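Local coordinates for DUF411 domain-containing protein (Pseudomonas aeruginosa, PDB 6WIS), which binds copper ions in a cysteine-bridged tetranuclear cluster and probably contributes to bacterial copper resistance, at residues V92-P95 with G96-M99. Numbering follows the deposited sequence.
Sequences VGSP and GMEM. With CU (copper (II) ion), chain F; ZN (zinc ion), chain J.
S94 and M97 close a type II beta turn, with P95 and G96 at its two corners, in the loop between strands 84-86 and 106-111, and the turn shows how a short loop can serve two metal sites at once. G96 takes the third position with a positive phi, as this turn type favours, and its N makes a weak hydrogen bond to E98 OE1. At M97 the turn is locked: M97 N donates to S94 O over 2.8 Å. The carbonyl O of M97 in turn receives G93 N at 3.1 Å, in a nearly straight hydrogen bond that approaches from above the carbonyl plane. The selenomethionine side chain lies beside S94, whose OG, itself hydrogen-bonded to the carbonyl O of P91, rests 3.5 Å from M97 CB. Bends at chi2 (-61°) and chi3 (-62°) fold the chain back, so that CE of M97 meets V92 CG2 at 4.0 Å, the two side chains crossing at about a right angle. M97 SE binds copper at 2.4 Å, sharing the ion with C15 and M90. E98 turns to another metal: OE2 of E98 binds zinc at 2.3 Å, alongside D18 and H22 of helix 14-24. Consecutive residues thus reach different ions. Beyond them M99, a second selenomethionine, runs out extended past CG, and its CB packs 4.1 Å from V92 CG1.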
# COMPACT_ATOMS: atom_id res chain seq x y z
N VAL A 92 11.44 4.07 -6.61
CA VAL A 92 12.44 4.58 -5.67
C VAL A 92 11.99 5.96 -5.18
O VAL A 92 11.46 6.77 -5.94
CB VAL A 92 13.83 4.64 -6.34
CG1 VAL A 92 14.86 5.30 -5.42
CG2 VAL A 92 14.31 3.25 -6.70
N GLY A 93 12.18 6.22 -3.89
CA GLY A 93 11.75 7.46 -3.29
C GLY A 93 10.41 7.38 -2.58
O GLY A 93 10.09 8.29 -1.79
N SER A 94 9.62 6.34 -2.83
CA SER A 94 8.41 6.15 -2.06
C SER A 94 8.77 5.67 -0.65
O SER A 94 9.88 5.17 -0.43
CB SER A 94 7.48 5.16 -2.77
OG SER A 94 8.04 3.86 -2.84
N PRO A 95 7.87 5.82 0.32
CA PRO A 95 8.24 5.50 1.71
C PRO A 95 8.58 4.02 1.88
O PRO A 95 7.82 3.14 1.47
CB PRO A 95 6.99 5.88 2.53
CG PRO A 95 6.14 6.73 1.62
CD PRO A 95 6.51 6.40 0.20
N GLY A 96 9.72 3.77 2.51
CA GLY A 96 10.25 2.42 2.61
C GLY A 96 11.09 1.99 1.44
O GLY A 96 11.78 0.97 1.53
N MSE A 97 11.09 2.76 0.35
CA MSE A 97 11.91 2.51 -0.84
C MSE A 97 12.84 3.71 -1.07
O MSE A 97 13.34 3.93 -2.17
CB MSE A 97 11.02 2.29 -2.08
CG MSE A 97 10.55 0.80 -2.36
SE MSE A 97 12.06 -0.43 -2.67
CE MSE A 97 12.71 0.50 -4.29
N GLU A 98 13.08 4.53 -0.06
CA GLU A 98 13.82 5.76 -0.32
C GLU A 98 15.32 5.47 -0.35
O GLU A 98 15.85 4.72 0.49
CB GLU A 98 13.47 6.83 0.71
CG GLU A 98 14.11 6.70 2.05
CD GLU A 98 13.44 5.66 2.94
OE1 GLU A 98 12.47 4.96 2.54
OE2 GLU A 98 13.94 5.58 4.07
N MSE A 99 16.00 6.02 -1.34
CA MSE A 99 17.44 5.81 -1.50
C MSE A 99 18.13 7.10 -1.97
O MSE A 99 18.58 7.20 -3.12
CB MSE A 99 17.70 4.69 -2.52
CG MSE A 99 17.09 3.35 -2.11
SE MSE A 99 17.39 1.92 -3.35
CE MSE A 99 16.26 0.65 -2.45
CU CU F . 11.40 -2.73 -2.93
ZN ZN J . 12.74 4.24 5.49